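Local coordinates for concanavalin B (Canavalia ensiformis, PDB 6CAF), which may act as a carbohydrate-binding seed protein and has the chitinase-like fold of glycosyl hydrolase family 18, at residues A[127-130]-A[131-135]; A[174-177]-A[178-181]; A[229-232]-A[233-237]; A[240-243]-A[244-248]; A[252-255]-A[256-259]. All coordinates share one frame; numbering follows the deposited sequence. Where two conformers were deposited one is given.

All five contacts are local, set in the helices and loops round the parallel barrel of a family 18 fold or at the ends of one of its strands. Interactions 1 and 2 sit side by side on neighbouring helices, their centres about 12 Å apart, and touch where His131 and Ile174 meet, CD2 to CG2 at 3.5 Å. Across the molecule, interactions 3 and 4 are about 12 Å apart between centres: Trp233 CH2 rests 3.5 Å from Leu247 CB. Strand 247-252 then runs from interaction 4 to interaction 5, whose centres are about 26 Å apart. Interaction 5 therefore follows the C-terminal end of that strand, the side where family 18 enzymes carry their substrate cleft.

Interaction 1 of 5, residues A[127-130]-A[131-135]; sequences AEYL and HTYFL
Tyr129 turns CG anti to its own backbone N (chi1 164°), whereas Tyr133 and Phe134 each hold CG anti to the carbonyl carbon, and these settings bring three rings of helix 120-135 into one aromatic cluster. Tyr129 presents CD1 to CD2 of Tyr133 at 3.5 Å; the two side chains cross at about a right angle, but their ring planes differ by only 39°. The far end of the same tyrosine reaches Phe134, whose edge takes the hydroxyl near its plane, with Tyr129 OH 3.4 Å from Phe134 CE2. On the inner side, Leu130 sets CD2 4.0 Å from Phe134 CD2, and both side chains continue onto Leu106 of barrel strand 103-109.

The polar half of the contact is built around Glu128 O, which accepts twice from Thr132. The backbone N comes nearly along the C=O axis at 2.8 Å from Glu128 O, while Thr132 OG1 sits above the carbonyl plane, 3.0 Å from that same oxygen. A water then donates to Thr132 OG1 at 2.7 Å and to Glu128 OE1 at 2.9 Å, and also bonds His131 ND1, lying in the plane of the imidazole at its edge. The other carboxylate oxygen, Glu128 OE2, forms a salt bridge with Lys124.

The threonine hydroxyl thus serves as donor and acceptor at once, which fixes its rotation, and the water spends both its hydrogens on the acid and the hydroxyl. Three polar side chains are tied together on one flank of the helix, while rings and leucine make the apolar contacts.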
loop_
_atom_site.group_PDB
_atom_site.type_symbol
_atom_site.label_atom_id
_atom_site.label_comp_id
_atom_site.label_asym_id
_atom_site.label_seq_id
_atom_site.Cartn_x
_atom_site.Cartn_y
_atom_site.Cartn_z
ATOM N N ALA A 127 -13.253 -3.154 11.787
ATOM C CA ALA A 127 -11.956 -3.215 12.436
ATOM C C ALA A 127 -11.794 -4.516 13.213
ATOM O O ALA A 127 -10.736 -5.153 13.174
ATOM C CB ALA A 127 -11.801 -2.013 13.352
ATOM N N GLU A 128 -12.832 -4.916 13.932
ATOM C CA GLU A 128 -12.800 -6.166 14.669
ATOM C C GLU A 128 -12.652 -7.356 13.739
ATOM O O GLU A 128 -11.887 -8.282 14.014
ATOM C CB GLU A 128 -14.054 -6.318 15.538
ATOM C CG GLU A 128 -14.040 -5.406 16.770
ATOM C CD GLU A 128 -13.057 -5.847 17.831
ATOM O OE1 GLU A 128 -12.979 -7.092 18.094
ATOM O OE2 GLU A 128 -12.407 -5.006 18.481
ATOM N N TYR A 129 -13.403 -7.334 12.652
ATOM C CA TYR A 129 -13.274 -8.392 11.645
ATOM C C TYR A 129 -11.837 -8.504 11.130
ATOM O O TYR A 129 -11.263 -9.621 11.051
ATOM C CB TYR A 129 -14.258 -8.142 10.505
ATOM C CG TYR A 129 -13.974 -8.933 9.230
ATOM C CD1 TYR A 129 -14.405 -10.190 9.031
ATOM C CD2 TYR A 129 -13.223 -8.333 8.225
ATOM C CE1 TYR A 129 -14.114 -10.868 7.809
ATOM C CE2 TYR A 129 -12.915 -8.942 7.061
ATOM C CZ TYR A 129 -13.353 -10.193 6.819
ATOM O OH TYR A 129 -12.917 -10.655 5.549
ATOM N N LEU A 130 -11.254 -7.356 10.792
ATOM C CA LEU A 130 -9.886 -7.383 10.315
ATOM C C LEU A 130 -8.939 -7.956 11.363
ATOM O O LEU A 130 -8.035 -8.755 11.059
ATOM C CB LEU A 130 -9.446 -6.009 9.847
ATOM C CG LEU A 130 -10.215 -5.471 8.636
ATOM C CD1 LEU A 130 -9.921 -4.012 8.431
ATOM C CD2 LEU A 130 -9.869 -6.249 7.389
ATOM N N HIS A 131 -9.150 -7.563 12.614
ATOM C CA HIS A 131 -8.289 -8.050 13.646
ATOM C C HIS A 131 -8.445 -9.567 13.884
ATOM O O HIS A 131 -7.451 -10.303 13.932
ATOM C CB HIS A 131 -8.521 -7.272 14.939
ATOM C CG HIS A 131 -7.574 -7.663 16.002
ATOM N ND1 HIS A 131 -7.940 -8.422 17.080
ATOM C CD2 HIS A 131 -6.250 -7.442 16.124
ATOM C CE1 HIS A 131 -6.896 -8.628 17.853
ATOM N NE2 HIS A 131 -5.851 -8.052 17.287
ATOM N N THR A 132 -9.695 -10.003 14.035
ATOM C CA THR A 132 -9.987 -11.375 14.325
ATOM C C THR A 132 -9.510 -12.305 13.230
ATOM O O THR A 132 -8.966 -13.384 13.501
ATOM C CB THR A 132 -11.497 -11.557 14.577
ATOM O OG1 THR A 132 -11.869 -10.758 15.692
ATOM C CG2 THR A 132 -11.861 -12.996 14.745
ATOM N N TYR A 133 -9.735 -11.886 11.985
ATOM C CA TYR A 133 -9.555 -12.777 10.854
ATOM C C TYR A 133 -8.266 -12.563 10.078
ATOM O O TYR A 133 -7.897 -13.457 9.307
ATOM C CB TYR A 133 -10.774 -12.750 9.936
ATOM C CG TYR A 133 -11.983 -13.328 10.579
ATOM C CD1 TYR A 133 -12.170 -14.705 10.650
ATOM C CD2 TYR A 133 -12.943 -12.527 11.155
ATOM C CE1 TYR A 133 -13.275 -15.257 11.276
ATOM C CE2 TYR A 133 -14.049 -13.080 11.796
ATOM C CZ TYR A 133 -14.236 -14.440 11.831
ATOM O OH TYR A 133 -15.344 -14.974 12.477
ATOM N N PHE A 134 -7.579 -11.435 10.251
ATOM C CA PHE A 134 -6.343 -11.176 9.542
ATOM C C PHE A 134 -5.135 -10.791 10.367
ATOM O O PHE A 134 -4.021 -10.889 9.846
ATOM C CB PHE A 134 -6.528 -10.086 8.461
ATOM C CG PHE A 134 -7.435 -10.482 7.324
ATOM C CD1 PHE A 134 -6.984 -11.223 6.278
ATOM C CD2 PHE A 134 -8.726 -10.098 7.318
ATOM C CE1 PHE A 134 -7.814 -11.556 5.242
ATOM C CE2 PHE A 134 -9.572 -10.397 6.286
ATOM C CZ PHE A 134 -9.120 -11.110 5.233
ATOM N N LEU A 135 -5.304 -10.343 11.608
ATOM C CA LEU A 135 -4.197 -9.712 12.303
ATOM C C LEU A 135 -3.732 -10.416 13.570
ATOM O O LEU A 135 -2.799 -9.919 14.223
ATOM C CB LEU A 135 -4.523 -8.253 12.648
ATOM C CG LEU A 135 -4.802 -7.337 11.451
ATOM C CD1 LEU A 135 -5.364 -6.006 11.922
ATOM C CD2 LEU A 135 -3.517 -7.088 10.646
HETATM O O HOH W 1 -10.784 -8.897 17.364
#

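Interaction 2 of 5, residues A[174-177]-A[178-181]; sequences IKDV and YQST
Lys175 O receives the N-H of Ser180 at 2.9 Å, the donor lying in the carbonyl plane, and this bond is the signature of the Schellman motif that ends helix 164-178. Gln179 is its C-prime residue, with a positive phi of 50°. The motif's companion bond, Gln179 N to Asp176 O, is weak at 3.4 Å. One step earlier the helix still makes a regular bond, Tyr178 N to Ile174 O, at 3.0 Å.

The side chains pack beside this closing turn. Tyr178 lies alongside both Ile174 and Val177, all pointing the same way. Val177 CG1, anti to its backbone N, sits over one face of the tyrosine ring in a CH-pi contact, 4.0 Å from the centroid and offset toward the rim. Ile174 O meets the ring at its edge, in plane, and Ile174 CG2 touches Tyr178 CD2 at 3.9 Å. The tyrosine also stacks with His131 of helix 120-135, while Ile174 packs on that helix, so the end of helix 164-178 is held against its neighbour.

Lys175 runs out extended from the turn: its NZ bonds Phe182 O beyond the segment, and its CG lies 3.5 Å from Ser180 O.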
loop_
_atom_site.group_PDB
_atom_site.type_symbol
_atom_site.label_atom_id
_atom_site.label_comp_id
_atom_site.label_asym_id
_atom_site.label_seq_id
_atom_site.Cartn_x
_atom_site.Cartn_y
_atom_site.Cartn_z
ATOM N N ILE A 174 -7.679 -0.861 18.712
ATOM C CA ILE A 174 -7.491 -2.298 18.873
ATOM C C ILE A 174 -5.992 -2.590 19.072
ATOM O O ILE A 174 -5.627 -3.470 19.857
ATOM C CB ILE A 174 -8.099 -3.082 17.668
ATOM C CG1 ILE A 174 -9.615 -3.100 17.749
ATOM C CG2 ILE A 174 -7.549 -4.509 17.615
ATOM C CD1 ILE A 174 -10.263 -3.493 16.418
ATOM N N LYS A 175 -5.141 -1.908 18.320
ATOM C CA LYS A 175 -3.745 -2.139 18.435
ATOM C C LYS A 175 -3.319 -1.847 19.865
ATOM O O LYS A 175 -2.514 -2.579 20.434
ATOM C CB LYS A 175 -3.036 -1.239 17.407
ATOM C CG LYS A 175 -1.543 -1.219 17.421
ATOM C CD LYS A 175 -1.137 -0.333 16.217
ATOM C CE LYS A 175 0.245 0.260 16.272
ATOM N NZ LYS A 175 0.615 0.556 14.844
ATOM N N ASP A 176 -3.850 -0.780 20.461
ATOM C CA ASP A 176 -3.511 -0.455 21.845
ATOM C C ASP A 176 -4.116 -1.456 22.837
ATOM O O ASP A 176 -3.481 -1.817 23.826
ATOM C CB ASP A 176 -3.962 0.973 22.194
ATOM C CG ASP A 176 -3.226 1.544 23.409
ATOM O OD1 ASP A 176 -2.195 0.933 23.819
ATOM O OD2 ASP A 176 -3.683 2.586 23.966
ATOM N N VAL A 177 -5.341 -1.906 22.581
ATOM C CA VAL A 177 -5.958 -2.888 23.474
ATOM C C VAL A 177 -5.119 -4.140 23.609
ATOM O O VAL A 177 -4.875 -4.644 24.716
ATOM C CB VAL A 177 -7.372 -3.275 22.955
ATOM C CG1 VAL A 177 -7.915 -4.521 23.651
ATOM C CG2 VAL A 177 -8.295 -2.086 23.157
ATOM N N TYR A 178 -4.612 -4.606 22.481
ATOM C CA TYR A 178 -3.890 -5.869 22.432
ATOM C C TYR A 178 -2.360 -5.693 22.401
ATOM O O TYR A 178 -1.631 -6.664 22.378
ATOM C CB TYR A 178 -4.350 -6.666 21.196
ATOM C CG TYR A 178 -5.720 -7.230 21.303
ATOM C CD1 TYR A 178 -5.940 -8.408 22.013
ATOM C CD2 TYR A 178 -6.806 -6.557 20.823
ATOM C CE1 TYR A 178 -7.205 -8.928 22.183
ATOM C CE2 TYR A 178 -8.079 -7.065 20.986
ATOM C CZ TYR A 178 -8.273 -8.258 21.650
ATOM O OH TYR A 178 -9.527 -8.745 21.804
ATOM N N GLN A 179 -1.900 -4.442 22.461
ATOM C CA GLN A 179 -0.469 -4.084 22.396
ATOM C C GLN A 179 0.122 -4.796 21.208
ATOM O O GLN A 179 1.213 -5.381 21.252
ATOM C CB GLN A 179 0.258 -4.283 23.735
ATOM C CG GLN A 179 -0.270 -3.321 24.812
ATOM C CD GLN A 179 0.045 -1.832 24.541
ATOM O OE1 GLN A 179 -0.883 -0.987 24.380
ATOM N NE2 GLN A 179 1.348 -1.495 24.530
ATOM N N SER A 180 -0.634 -4.744 20.116
ATOM C CA SER A 180 -0.237 -5.329 18.853
ATOM C C SER A 180 0.838 -4.470 18.171
ATOM O O SER A 180 1.021 -3.285 18.487
ATOM C CB SER A 180 -1.435 -5.430 17.899
ATOM O OG SER A 180 -2.474 -6.316 18.322
ATOM N N THR A 181 1.510 -5.065 17.198
ATOM C CA THR A 181 2.538 -4.384 16.457
ATOM C C THR A 181 2.136 -4.152 15.001
ATOM O O THR A 181 2.954 -3.638 14.222
ATOM C CB THR A 181 3.851 -5.188 16.498
ATOM O OG1 THR A 181 3.637 -6.482 15.925
ATOM C CG2 THR A 181 4.345 -5.362 17.944
#

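Interaction 3 of 5, residues A[229-232]-A[233-237]; sequences IRNA and WLSWT
Ser235 and Asn231 are joined twice, and the contact is easiest to follow by bond type. First come the backbone bonds of helix 227-239: Trp233 N to Ile229 O, Leu234 N to Arg230 O, Ser235 N to Asn231 O and Trp236 N to Ala232 O, every one of them 2.9 Å long.

Next are hydroxyls returning to carbonyls. With OG anti to its own carbonyl carbon (chi1 -60°), Ser235 donates OG to Asn231 O at 3.1 Å. The hydroxyl and the Ser235 N-H reach that oxygen from opposite faces of its carbonyl plane, so two donors of one residue grip it. With an alanine at this position, Asn231 O is likely to keep only the backbone N-H of the two donors it now has from the serine. Thr237 does something similar over a shorter span, OG1 donating to Leu234 O at 2.7 Å.

The third group involves aromatic side chains. Trp236 turns its pyrrole edge to Ala232 O, which lies near the ring plane 3.1 Å from CD1; its NE1 bonds Cys190 O. With CG anti to N (chi1 177°), the Trp233 indole is carried off the preceding turn, rests on Leu247 and Leu249 of strand 247-252, and bonds Pro278 O through NE1. Ala232 packs on Cys219, the disulfide partner of Cys190, so the Trp236 bond and the Ala232 packing both reach residues of that bridge.

With one flank on the following strand and another on loops, this is the helix of a beta-alpha-beta unit, strand 208-212, helix 227-239 and strand 247-252, as expected in the TIM-barrel clan.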
loop_
_atom_site.group_PDB
_atom_site.type_symbol
_atom_site.label_atom_id
_atom_site.label_comp_id
_atom_site.label_asym_id
_atom_site.label_seq_id
_atom_site.Cartn_x
_atom_site.Cartn_y
_atom_site.Cartn_z
ATOM N N ILE A 229 6.121 17.256 -9.046
ATOM C CA ILE A 229 6.238 16.159 -8.091
ATOM C C ILE A 229 7.025 16.623 -6.857
ATOM O O ILE A 229 6.666 16.279 -5.729
ATOM C CB ILE A 229 6.827 14.879 -8.720
ATOM C CG1 ILE A 229 6.711 13.730 -7.748
ATOM C CG2 ILE A 229 8.253 15.063 -9.236
ATOM C CD1 ILE A 229 7.049 12.389 -8.343
ATOM N N ARG A 230 8.066 17.436 -7.052
ATOM C CA ARG A 230 8.814 17.942 -5.898
ATOM C C ARG A 230 7.916 18.789 -5.010
ATOM O O ARG A 230 7.953 18.694 -3.780
ATOM C CB ARG A 230 9.998 18.773 -6.356
ATOM C CG ARG A 230 10.890 19.255 -5.285
ATOM C CD ARG A 230 12.097 20.002 -5.844
ATOM N NE ARG A 230 13.058 20.288 -4.797
ATOM C CZ ARG A 230 13.015 21.344 -4.024
ATOM N NH1 ARG A 230 12.075 22.256 -4.202
ATOM N NH2 ARG A 230 13.903 21.475 -3.072
ATOM N N ASN A 231 7.113 19.633 -5.646
ATOM C CA ASN A 231 6.205 20.490 -4.909
ATOM C C ASN A 231 5.138 19.689 -4.163
ATOM O O ASN A 231 4.782 20.026 -3.028
ATOM C CB ASN A 231 5.561 21.492 -5.836
ATOM C CG ASN A 231 4.697 22.427 -5.073
ATOM O OD1 ASN A 231 5.196 23.233 -4.286
ATOM N ND2 ASN A 231 3.399 22.312 -5.272
ATOM N N ALA A 232 4.630 18.656 -4.807
ATOM C CA ALA A 232 3.626 17.819 -4.174
ATOM C C ALA A 232 4.249 17.090 -2.975
ATOM O O ALA A 232 3.623 16.977 -1.917
ATOM C CB ALA A 232 2.993 16.876 -5.178
ATOM N N TRP A 233 5.459 16.557 -3.149
ATOM C CA TRP A 233 6.142 15.945 -2.021
ATOM C C TRP A 233 6.249 16.942 -0.872
ATOM O O TRP A 233 5.938 16.614 0.276
ATOM C CB TRP A 233 7.521 15.457 -2.452
ATOM C CG TRP A 233 8.317 14.874 -1.358
ATOM C CD1 TRP A 233 9.109 15.546 -0.505
ATOM C CD2 TRP A 233 8.325 13.515 -0.922
ATOM N NE1 TRP A 233 9.664 14.693 0.412
ATOM C CE2 TRP A 233 9.187 13.439 0.176
ATOM C CE3 TRP A 233 7.716 12.353 -1.379
ATOM C CZ2 TRP A 233 9.448 12.240 0.843
ATOM C CZ3 TRP A 233 7.963 11.171 -0.723
ATOM C CH2 TRP A 233 8.836 11.128 0.365
ATOM N N LEU A 234 6.701 18.154 -1.165
ATOM C CA LEU A 234 6.759 19.185 -0.154
ATOM C C LEU A 234 5.419 19.353 0.559
ATOM O O LEU A 234 5.358 19.409 1.791
ATOM C CB LEU A 234 7.214 20.508 -0.783
ATOM C CG LEU A 234 7.314 21.697 0.155
ATOM C CD1 LEU A 234 8.296 21.441 1.291
ATOM C CD2 LEU A 234 7.677 22.974 -0.589
ATOM N N SER A 235 4.350 19.468 -0.213
ATOM C CA SER A 235 3.026 19.617 0.385
ATOM C C SER A 235 2.714 18.481 1.345
ATOM O O SER A 235 2.165 18.700 2.438
ATOM C CB SER A 235 1.990 19.705 -0.710
ATOM O OG SER A 235 2.206 20.808 -1.563
ATOM N N TRP A 236 3.033 17.255 0.949
ATOM C CA TRP A 236 2.782 16.083 1.783
ATOM C C TRP A 236 3.650 16.102 3.046
ATOM O O TRP A 236 3.186 15.657 4.109
ATOM C CB TRP A 236 2.953 14.782 0.975
ATOM C CG TRP A 236 1.738 14.545 0.160
ATOM C CD1 TRP A 236 1.549 14.852 -1.143
ATOM C CD2 TRP A 236 0.490 14.037 0.638
ATOM N NE1 TRP A 236 0.274 14.543 -1.519
ATOM C CE2 TRP A 236 -0.404 14.047 -0.439
ATOM C CE3 TRP A 236 0.050 13.567 1.870
ATOM C CZ2 TRP A 236 -1.713 13.609 -0.329
ATOM C CZ3 TRP A 236 -1.252 13.152 1.985
ATOM C CH2 TRP A 236 -2.117 13.173 0.901
ATOM N N THR A 237 4.886 16.598 2.965
ATOM C CA THR A 237 5.679 16.665 4.180
ATOM C C THR A 237 5.031 17.576 5.204
ATOM O O THR A 237 5.193 17.382 6.396
ATOM C CB THR A 237 7.126 17.119 3.957
ATOM O OG1 THR A 237 7.187 18.470 3.500
ATOM C CG2 THR A 237 7.864 16.178 3.018
#

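Interaction 4 of 5, residues A[240-243]-A[244-248]; sequences VYPR and DKNLF
Val240 and Asn246 face each other from opposite directions across the turn that leads from helix 227-239 into strand 247-252, with Val240 CG1 4.0 Å from Asn246 ND2. Asn246 holds CG between its backbone N and carbonyl carbon (chi1 56°), a setting that carries the amide back to the first half of the turn. There ND2 donates to Pro242 O at 2.9 Å with an N-H...O angle of 146°, the oxygen lying tilted out of the amide plane. A leucine in its place would probably deprive Pro242 O of this donor and Arg283 of an acceptor, since OD1 takes a bond from Arg283 NH2.

Val240 and Leu247 run antiparallel alongside each other, touching through Val240 CG2 and Leu247 CD2 at 3.9 Å. Pro242, which follows a cis peptide bond, crosses Asp244 at a slant, its ring CG 3.4 Å from Asp244 OD2. In one of its two conformers, Arg243 lays NH1 over the centre of the Tyr241 ring and donates it to Val240 O at 2.8 Å. The chain bends through an inverse gamma turn centred on Arg243, whose closing bond, Asp244 N to Pro242 O, is weak at 2.9 Å.

Val240 O and Asp244 O, from the two halves of the turn, share Arg283 as a donor. Side-chain donors thus serve the carbonyls of this irregular turn, which probably offsets its lack of regular backbone partners.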
loop_
_atom_site.group_PDB
_atom_site.type_symbol
_atom_site.label_atom_id
_atom_site.label_comp_id
_atom_site.label_asym_id
_atom_site.label_seq_id
_atom_site.Cartn_x
_atom_site.Cartn_y
_atom_site.Cartn_z
ATOM N N VAL A 240 1.461 15.629 6.550
ATOM C CA VAL A 240 1.555 14.383 7.278
ATOM C C VAL A 240 2.411 14.559 8.519
ATOM O O VAL A 240 3.613 14.879 8.440
ATOM C CB VAL A 240 2.156 13.256 6.410
ATOM C CG1 VAL A 240 2.407 12.001 7.253
ATOM C CG2 VAL A 240 1.260 12.971 5.223
ATOM N N TYR A 241 1.766 14.362 9.665
ATOM C CA TYR A 241 2.424 14.289 10.941
ATOM C C TYR A 241 2.313 12.855 11.431
ATOM O O TYR A 241 1.346 12.168 11.088
ATOM C CB TYR A 241 1.710 15.181 11.959
ATOM C CG TYR A 241 1.681 16.654 11.632
ATOM C CD1 TYR A 241 0.706 17.187 10.782
ATOM C CD2 TYR A 241 2.519 17.553 12.266
ATOM C CE1 TYR A 241 0.657 18.553 10.488
ATOM C CE2 TYR A 241 2.456 18.931 12.005
ATOM C CZ TYR A 241 1.521 19.416 11.121
ATOM O OH TYR A 241 1.483 20.758 10.840
ATOM N N PRO A 242 3.241 12.392 12.267
ATOM C CA PRO A 242 4.434 13.116 12.728
ATOM C C PRO A 242 5.510 13.224 11.677
ATOM O O PRO A 242 5.394 12.617 10.599
ATOM C CB PRO A 242 4.908 12.251 13.898
ATOM C CG PRO A 242 4.508 10.876 13.505
ATOM C CD PRO A 242 3.202 11.026 12.787
ATOM N N ARG A 243 6.572 13.962 11.987
ATOM C CA ARG A 243 7.643 14.212 11.027
ATOM C C ARG A 243 8.700 13.093 11.087
ATOM O O ARG A 243 9.888 13.322 11.283
ATOM C CB ARG A 243 8.265 15.592 11.252
ATOM C CG ARG A 243 7.296 16.779 11.309
ATOM C CD ARG A 243 6.203 16.824 10.248
ATOM N NE ARG A 243 5.687 18.185 10.070
ATOM C CZ ARG A 243 4.538 18.503 9.493
ATOM N NH1 ARG A 243 3.741 17.574 9.057
ATOM N NH2 ARG A 243 4.190 19.771 9.329
ATOM N N ASP A 244 8.239 11.884 10.850
ATOM C CA ASP A 244 9.056 10.684 10.881
ATOM C C ASP A 244 9.355 10.231 9.440
ATOM O O ASP A 244 8.867 10.800 8.464
ATOM C CB ASP A 244 8.302 9.563 11.634
ATOM C CG ASP A 244 8.162 9.786 13.121
ATOM O OD1 ASP A 244 8.861 10.627 13.720
ATOM O OD2 ASP A 244 7.333 9.064 13.720
ATOM N N LYS A 245 10.115 9.159 9.312
ATOM C CA LYS A 245 10.409 8.586 8.022
ATOM C C LYS A 245 9.241 7.738 7.589
ATOM O O LYS A 245 9.272 6.516 7.687
ATOM C CB LYS A 245 11.684 7.775 8.124
ATOM C CG LYS A 245 12.370 7.477 6.834
ATOM C CD LYS A 245 13.855 7.097 6.964
ATOM C CE LYS A 245 14.674 8.297 7.410
ATOM N NZ LYS A 245 16.117 8.185 7.072
ATOM N N ASN A 246 8.196 8.410 7.125
ATOM C CA ASN A 246 6.908 7.766 6.944
ATOM C C ASN A 246 6.272 8.012 5.584
ATOM O O ASN A 246 5.136 7.598 5.401
ATOM C CB ASN A 246 5.942 8.138 8.066
ATOM C CG ASN A 246 5.728 9.632 8.227
ATOM O OD1 ASN A 246 6.088 10.435 7.373
ATOM N ND2 ASN A 246 5.104 10.010 9.363
ATOM N N LEU A 247 7.014 8.636 4.661
ATOM C CA LEU A 247 6.482 8.980 3.351
ATOM C C LEU A 247 7.149 8.162 2.263
ATOM O O LEU A 247 8.376 8.067 2.189
ATOM C CB LEU A 247 6.654 10.444 3.036
ATOM C CG LEU A 247 5.990 11.441 3.927
ATOM C CD1 LEU A 247 6.241 12.845 3.389
ATOM C CD2 LEU A 247 4.527 11.148 4.020
ATOM N N PHE A 248 6.305 7.580 1.422
ATOM C CA PHE A 248 6.760 6.821 0.290
ATOM C C PHE A 248 6.176 7.406 -0.981
ATOM O O PHE A 248 5.056 7.939 -0.953
ATOM C CB PHE A 248 6.264 5.383 0.346
ATOM C CG PHE A 248 6.787 4.552 1.470
ATOM C CD1 PHE A 248 6.315 4.724 2.758
ATOM C CD2 PHE A 248 7.698 3.518 1.221
ATOM C CE1 PHE A 248 6.738 3.899 3.778
ATOM C CE2 PHE A 248 8.146 2.708 2.254
ATOM C CZ PHE A 248 7.632 2.892 3.528
#

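Interaction 5 of 5, residues A[252-255]-A[256-259]; sequences PASQ and ATAP
Between Ser254 and Ala258 the backbone makes two overlapping reverse turns, one marked by the weak bond from Thr257 N to Ser254 O at 3.3 Å and the next by Ala258 N to Gln255 O at 3.1 Å. In the second the N-H stands 60° out of the carbonyl plane of Gln255, well off any lone-pair direction.

Thr257 adds a side-chain bond to the first turn. It was deposited in two conformers; in the one described, OG1 lies between the residue's own backbone N and carbonyl carbon (chi1 44°), which brings it back over the turn to donate to Ser254 O at 3.2 Å. In that conformer the carbonyl of Ser254 is met by both the hydroxyl and, more loosely, the N-H of the same threonine. Ser254 OG then lies 3.2 Å from Thr257 OG1, which also has a weak bond to Trp290 O.

The apolar part of the contact is tight. Pro252 presses ring atom CG against the methyl of Ala258, CG to CB at 3.4 Å, closer than carbons usually approach, and Pro252 CB lies 3.6 Å from Ala258 CB. This closes the loop back onto the residue with which it leaves the strand.

Around it, Ala253 bonds Thr298 OG1 through its O and pairs with the backbone of Trp290, and Ser254 and Thr257 both touch Ala294 of helix 292-298. The segment opens the loop between strand 247-252 and helix 266-273, at the C-terminal end of the strand, where TIM barrels characteristically place the loops that shape their sites.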
loop_
_atom_site.group_PDB
_atom_site.type_symbol
_atom_site.label_atom_id
_atom_site.label_comp_id
_atom_site.label_asym_id
_atom_site.label_seq_id
_atom_site.Cartn_x
_atom_site.Cartn_y
_atom_site.Cartn_z
ATOM N N PRO A 252 3.968 3.931 -10.763
ATOM C CA PRO A 252 3.689 2.812 -11.652
ATOM C C PRO A 252 4.984 2.155 -12.094
ATOM O O PRO A 252 5.966 2.841 -12.363
ATOM C CB PRO A 252 2.992 3.476 -12.839
ATOM C CG PRO A 252 3.483 4.866 -12.844
ATOM C CD PRO A 252 3.866 5.229 -11.450
ATOM N N ALA A 253 4.978 0.829 -12.202
ATOM C CA ALA A 253 6.219 0.138 -12.554
ATOM C C ALA A 253 6.425 -0.013 -14.043
ATOM O O ALA A 253 7.452 -0.531 -14.455
ATOM C CB ALA A 253 6.306 -1.208 -11.863
ATOM N N SER A 254 5.466 0.436 -14.850
ATOM C CA SER A 254 5.633 0.455 -16.289
ATOM C C SER A 254 4.829 1.614 -16.848
ATOM O O SER A 254 3.929 2.116 -16.183
ATOM C CB SER A 254 5.117 -0.839 -16.902
ATOM O OG SER A 254 3.715 -0.886 -16.822
ATOM N N GLN A 255 5.137 2.036 -18.059
ATOM C CA GLN A 255 4.289 3.027 -18.708
ATOM C C GLN A 255 2.834 2.558 -18.854
ATOM O O GLN A 255 1.911 3.366 -18.736
ATOM C CB GLN A 255 4.854 3.416 -20.070
ATOM C CG GLN A 255 6.070 4.305 -19.972
ATOM C CD GLN A 255 6.922 4.284 -21.229
ATOM O OE1 GLN A 255 8.117 4.569 -21.185
ATOM N NE2 GLN A 255 6.312 3.938 -22.354
ATOM N N ALA A 256 2.616 1.261 -19.069
ATOM C CA ALA A 256 1.250 0.741 -19.269
ATOM C C ALA A 256 0.345 0.793 -18.033
ATOM O O ALA A 256 -0.880 0.790 -18.160
ATOM C CB ALA A 256 1.295 -0.678 -19.823
ATOM N N THR A 257 0.920 0.844 -16.842
ATOM C CA THR A 257 0.144 0.919 -15.581
ATOM C C THR A 257 -0.041 2.355 -15.154
ATOM O O THR A 257 -0.444 2.636 -14.003
ATOM C CB THR A 257 0.746 0.138 -14.366
ATOM O OG1 THR A 257 2.160 0.338 -14.250
ATOM C CG2 THR A 257 0.445 -1.342 -14.487
ATOM N N ALA A 258 0.297 3.266 -16.043
ATOM C CA ALA A 258 0.131 4.693 -15.808
ATOM C C ALA A 258 -0.468 5.368 -17.022
ATOM O O ALA A 258 0.149 6.224 -17.622
ATOM C CB ALA A 258 1.475 5.308 -15.501
ATOM N N PRO A 259 -1.695 5.006 -17.370
ATOM C CA PRO A 259 -2.297 5.590 -18.563
ATOM C C PRO A 259 -2.511 7.094 -18.523
ATOM O O PRO A 259 -2.536 7.742 -19.564
ATOM C CB PRO A 259 -3.637 4.851 -18.696
ATOM C CG PRO A 259 -3.874 4.227 -17.358
ATOM C CD PRO A 259 -2.537 3.982 -16.741
#